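Local coordinates for protein exosome complex component Rrp42 (Pyrococcus abyssi, PDB 2PO1) that probably serves as a non-catalytic subunit of the archaeal exosome, an RNA-degrading complex, and helps to structure the active site of its partner Rrp41, at residues 252-255 with 256-260; 122-125 with 126-129. All coordinates share one frame; numbering follows the deposited sequence.

Interaction 1 (252-255 with 256-260); sequences YAVE and TAFKK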
loop_
_atom_site.group_PDB
_atom_site.type_symbol
_atom_site.label_atom_id
_atom_site.label_comp_id
_atom_site.label_asym_id
_atom_site.label_seq_id
_atom_site.Cartn_x
_atom_site.Cartn_y
_atom_site.Cartn_z
ATOM N N TYR C 252 -19.501 -32.134 -20.940
ATOM C CA TYR C 252 -19.506 -33.087 -19.838
ATOM C C TYR C 252 -19.492 -32.390 -18.485
ATOM O O TYR C 252 -20.242 -32.757 -17.582
ATOM C CB TYR C 252 -18.262 -34.018 -19.939
ATOM C CG TYR C 252 -18.029 -34.790 -18.662
ATOM C CD1 TYR C 252 -17.135 -34.311 -17.703
ATOM C CD2 TYR C 252 -18.761 -35.956 -18.377
ATOM C CE1 TYR C 252 -16.946 -34.952 -16.549
ATOM C CE2 TYR C 252 -18.555 -36.638 -17.212
ATOM C CZ TYR C 252 -17.655 -36.108 -16.287
ATOM O OH TYR C 252 -17.408 -36.713 -15.090
ATOM N N ALA C 253 -18.607 -31.396 -18.326
ATOM C CA ALA C 253 -18.471 -30.711 -17.070
ATOM C C ALA C 253 -19.814 -30.013 -16.741
ATOM O O ALA C 253 -20.282 -30.036 -15.595
ATOM C CB ALA C 253 -17.350 -29.652 -17.179
ATOM N N VAL C 254 -20.431 -29.389 -17.753
ATOM C CA VAL C 254 -21.634 -28.585 -17.502
ATOM C C VAL C 254 -22.703 -29.526 -16.997
ATOM O O VAL C 254 -23.336 -29.327 -15.943
ATOM C CB VAL C 254 -22.144 -27.905 -18.793
ATOM C CG1 VAL C 254 -23.488 -27.325 -18.522
ATOM C CG2 VAL C 254 -21.191 -26.774 -19.222
ATOM N N GLU C 255 -22.854 -30.602 -17.735
ATOM C CA GLU C 255 -23.880 -31.539 -17.417
ATOM C C GLU C 255 -23.696 -32.185 -16.037
ATOM O O GLU C 255 -24.618 -32.253 -15.234
ATOM C CB GLU C 255 -23.959 -32.532 -18.565
ATOM C CG GLU C 255 -24.716 -33.681 -18.258
ATOM C CD GLU C 255 -25.333 -34.241 -19.501
ATOM O OE1 GLU C 255 -25.041 -33.706 -20.600
ATOM O OE2 GLU C 255 -26.118 -35.208 -19.357
ATOM N N THR C 256 -22.487 -32.635 -15.756
ATOM C CA THR C 256 -22.150 -33.240 -14.492
ATOM C C THR C 256 -22.244 -32.268 -13.338
ATOM O O THR C 256 -22.644 -32.666 -12.281
ATOM C CB THR C 256 -20.717 -33.756 -14.561
ATOM O OG1 THR C 256 -20.635 -34.576 -15.702
ATOM C CG2 THR C 256 -20.359 -34.556 -13.330
ATOM N N ALA C 257 -21.828 -31.008 -13.545
ATOM C CA ALA C 257 -22.041 -29.888 -12.628
ATOM C C ALA C 257 -23.478 -29.787 -12.104
ATOM O O ALA C 257 -23.696 -29.715 -10.882
ATOM C CB ALA C 257 -21.685 -28.595 -13.332
ATOM N N PHE C 258 -24.440 -29.786 -13.034
ATOM C CA PHE C 258 -25.859 -29.627 -12.710
ATOM C C PHE C 258 -26.299 -30.730 -11.807
ATOM O O PHE C 258 -27.148 -30.540 -10.947
ATOM C CB PHE C 258 -26.720 -29.744 -13.960
ATOM C CG PHE C 258 -26.933 -28.447 -14.647
ATOM C CD1 PHE C 258 -26.209 -28.113 -15.775
ATOM C CD2 PHE C 258 -27.814 -27.519 -14.130
ATOM C CE1 PHE C 258 -26.383 -26.876 -16.394
ATOM C CE2 PHE C 258 -28.000 -26.322 -14.752
ATOM C CZ PHE C 258 -27.288 -26.001 -15.890
ATOM N N LYS C 259 -25.720 -31.904 -12.033
ATOM C CA LYS C 259 -26.064 -33.087 -11.284
ATOM C C LYS C 259 -25.445 -33.003 -9.906
ATOM O O LYS C 259 -26.079 -33.234 -8.904
ATOM C CB LYS C 259 -25.530 -34.312 -12.001
ATOM C CG LYS C 259 -25.910 -35.607 -11.331
ATOM C CD LYS C 259 -25.385 -36.775 -12.157
ATOM C CE LYS C 259 -23.863 -36.697 -12.338
ATOM N NZ LYS C 259 -23.379 -37.818 -13.204
ATOM N N LYS C 260 -24.171 -32.655 -9.854
ATOM C CA LYS C 260 -23.498 -32.578 -8.585
ATOM C C LYS C 260 -24.028 -31.364 -7.800
ATOM O O LYS C 260 -24.170 -31.415 -6.563
ATOM C CB LYS C 260 -21.978 -32.497 -8.833
ATOM C CG LYS C 260 -21.486 -33.806 -9.496
ATOM C CD LYS C 260 -21.032 -34.744 -8.408
ATOM C CE LYS C 260 -21.984 -35.757 -8.103
ATOM N NZ LYS C 260 -21.500 -36.611 -6.954
#

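Interaction 2 (122-125 with 126-129); sequences ALNL and EKMV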
loop_
_atom_site.group_PDB
_atom_site.type_symbol
_atom_site.label_atom_id
_atom_site.label_comp_id
_atom_site.label_asym_id
_atom_site.label_seq_id
_atom_site.Cartn_x
_atom_site.Cartn_y
_atom_site.Cartn_z
ATOM N N ALA C 122 -28.998 -14.573 -7.325
ATOM C CA ALA C 122 -29.297 -15.417 -6.183
ATOM C C ALA C 122 -29.508 -14.559 -4.972
ATOM O O ALA C 122 -30.322 -14.884 -4.148
ATOM C CB ALA C 122 -28.177 -16.436 -5.944
ATOM N N LEU C 123 -28.766 -13.458 -4.862
ATOM C CA LEU C 123 -29.091 -12.458 -3.868
ATOM C C LEU C 123 -29.740 -11.404 -4.690
ATOM O O LEU C 123 -29.074 -10.744 -5.514
ATOM C CB LEU C 123 -27.868 -11.831 -3.261
ATOM C CG LEU C 123 -27.835 -11.368 -1.800
ATOM C CD1 LEU C 123 -26.843 -10.244 -1.643
ATOM C CD2 LEU C 123 -29.129 -11.077 -1.240
ATOM N N ASN C 124 -31.033 -11.213 -4.482
ATOM C CA ASN C 124 -31.718 -10.240 -5.282
ATOM C C ASN C 124 -31.484 -8.809 -4.759
ATOM O O ASN C 124 -32.128 -8.381 -3.806
ATOM C CB ASN C 124 -33.184 -10.586 -5.298
ATOM C CG ASN C 124 -33.901 -9.862 -6.339
ATOM O OD1 ASN C 124 -33.475 -8.788 -6.750
ATOM N ND2 ASN C 124 -34.970 -10.450 -6.835
ATOM N N LEU C 125 -30.586 -8.064 -5.404
ATOM C CA LEU C 125 -30.166 -6.763 -4.939
ATOM C C LEU C 125 -31.249 -5.729 -5.028
ATOM O O LEU C 125 -31.191 -4.677 -4.367
ATOM C CB LEU C 125 -28.942 -6.254 -5.737
ATOM C CG LEU C 125 -27.729 -7.170 -5.751
ATOM C CD1 LEU C 125 -26.603 -6.515 -6.489
ATOM C CD2 LEU C 125 -27.282 -7.565 -4.334
ATOM N N GLU C 126 -32.223 -6.011 -5.878
ATOM C CA GLU C 126 -33.366 -5.124 -6.069
ATOM C C GLU C 126 -34.291 -5.150 -4.863
ATOM O O GLU C 126 -35.053 -4.231 -4.631
ATOM C CB GLU C 126 -34.097 -5.542 -7.327
ATOM C CG GLU C 126 -33.459 -4.974 -8.559
ATOM C CD GLU C 126 -33.275 -6.005 -9.625
ATOM O OE1 GLU C 126 -34.130 -6.075 -10.556
ATOM O OE2 GLU C 126 -32.289 -6.765 -9.507
ATOM N N LYS C 127 -34.207 -6.203 -4.082
ATOM C CA LYS C 127 -35.023 -6.360 -2.907
ATOM C C LYS C 127 -34.232 -5.938 -1.679
ATOM O O LYS C 127 -34.491 -6.391 -0.562
ATOM C CB LYS C 127 -35.500 -7.806 -2.806
ATOM C CG LYS C 127 -36.371 -8.194 -3.973
ATOM C CD LYS C 127 -37.016 -9.551 -3.810
ATOM C CE LYS C 127 -38.084 -9.794 -4.918
ATOM N NZ LYS C 127 -38.714 -11.104 -4.664
ATOM N N MET C 128 -33.253 -5.068 -1.890
ATOM C CA MET C 128 -32.345 -4.665 -0.817
ATOM C C MET C 128 -32.245 -3.158 -0.779
ATOM O O MET C 128 -31.332 -2.585 -0.170
ATOM C CB MET C 128 -30.959 -5.291 -1.027
ATOM C CG MET C 128 -30.892 -6.693 -0.545
ATOM S SD MET C 128 -29.349 -7.492 -0.934
ATOM C CE MET C 128 -28.203 -6.136 -0.875
ATOM N N VAL C 129 -33.230 -2.520 -1.396
ATOM C CA VAL C 129 -33.306 -1.073 -1.447
ATOM C C VAL C 129 -34.196 -0.566 -0.329
ATOM O O VAL C 129 -35.262 -1.123 -0.086
ATOM C CB VAL C 129 -33.855 -0.598 -2.800
ATOM C CG1 VAL C 129 -34.083 0.875 -2.777
ATOM C CG2 VAL C 129 -32.874 -0.958 -3.880
HETATM O O HOH W 1 -29.914 -8.792 -8.180
#

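Interaction 1 (252-255 with 256-260)
T256 lays its hydroxyl over one face of the Y252 ring, one turn earlier in helix 247-275, and also donates from that oxygen to the carbonyl of Y252. The two side chains meet obliquely: OG1 lies 3.3 Å from CE2, displaced from the ring centre toward its rim. With CG trans to the backbone N (chi1 166°), the tyrosine swings forward along the helix, while T256 keeps OG1 beside its own nitrogen (chi1 -53°) and so can turn it back on the preceding turn.

Y252 O thereby accepts two bonds. The backbone one, from T256 N at 2.9 Å, is nearly straight. The hydroxyl one, from T256 OG1, spans 2.6 Å and comes from the opposite face of the carbonyl plane. At the far end of the ring, OH bonds to E34, which also forms a salt bridge with K259. Replacing Y252 by an alanine would probably uncover the threonine hydroxyl and leave E34 without its phenolic partner.

V254 and F258 behave differently, lying side by side and pointing the same way. CG1 of V254 meets CE1 of F258 at 3.6 Å, and both side chains rest on I234 of strand 234-240. Between these pairs, A257 N donates to A253 O at 2.7 Å.

The chemistry is that of an amphipathic helix: A253 and A257 turn their methyls to strands 197-204 and 222-228, the charged ends of E255 and K259 find partners in a basic side chain on another protein's chain and in E34 respectively, and a buried threonine hydroxyl is satisfied by its own helix.

Interaction 2 (122-125 with 126-129)
N124 grips the two residues that follow L125 through both of its oxygens, an economical way of folding a short loop. Among the hydrogen bonds, OD1 of N124 receives E126 N at 3.2 Å, closing an Asx turn, with the donor tilted 24° from the amide carbonyl plane. The main-chain O of N124 takes K127 N at 3.0 Å, although the donor stands above that carbonyl's plane. A weak bond from M128 N to L125 O carries the tight winding one residue further.

A water forms the second kind of link. It accepts from L125 N at 2.9 Å and donates weakly to OE2 of E126, whose carboxylate is turned 68° from the N124 amide.

Polar and aliphatic parts meet where K127 runs obliquely past the asparagine. CE of K127 comes within 3.7 Å of ND2 of N124, and both ends continue to E193: the lysine NZ by a salt bridge to one carboxylate oxygen, ND2 by a hydrogen bond to the other. The amide is therefore held at both its oxygen and its nitrogen, which fixes its rotation.

Apolar contacts converge on M128. Its SD meets CD2 of L123 at 3.6 Å, the side chains crossing at about a right angle; a bend at chi3 (32°) carries CE onto CD2 of L125 at 3.9 Å. V139 borders both L123 and M128, and M83 both leucines, so the buried side of the loop lies against strands 135-147 and 82-89.

Taken together, the chemistry divides the loop into an apolar inner side and a polar one, where E193 probably steadies the lysine by charge and the asparagine by its amide.

Overall arrangement
Interaction 2 comes first along the chain, in the loop between helix 104-118 and strand 135-147, well before interaction 1 opens on helix 247-275. Their centres lie 28 Å apart and their nearest atoms about 13 Å, without touching. Residues 122-129 belong to the first of the two sequence regions of the 3' exoribonuclease family, residues 252-260 to the second. Interaction 2 packs against strands 135-147 and 82-89 at one side of the five-stranded mixed sheet; interaction 1 lies on the four-stranded antiparallel sheet. The two thus probably settle separate regions of the fold, one about 7 Å from the bound nucleic acid at the nearest atoms, the other reaching a chain of another protein.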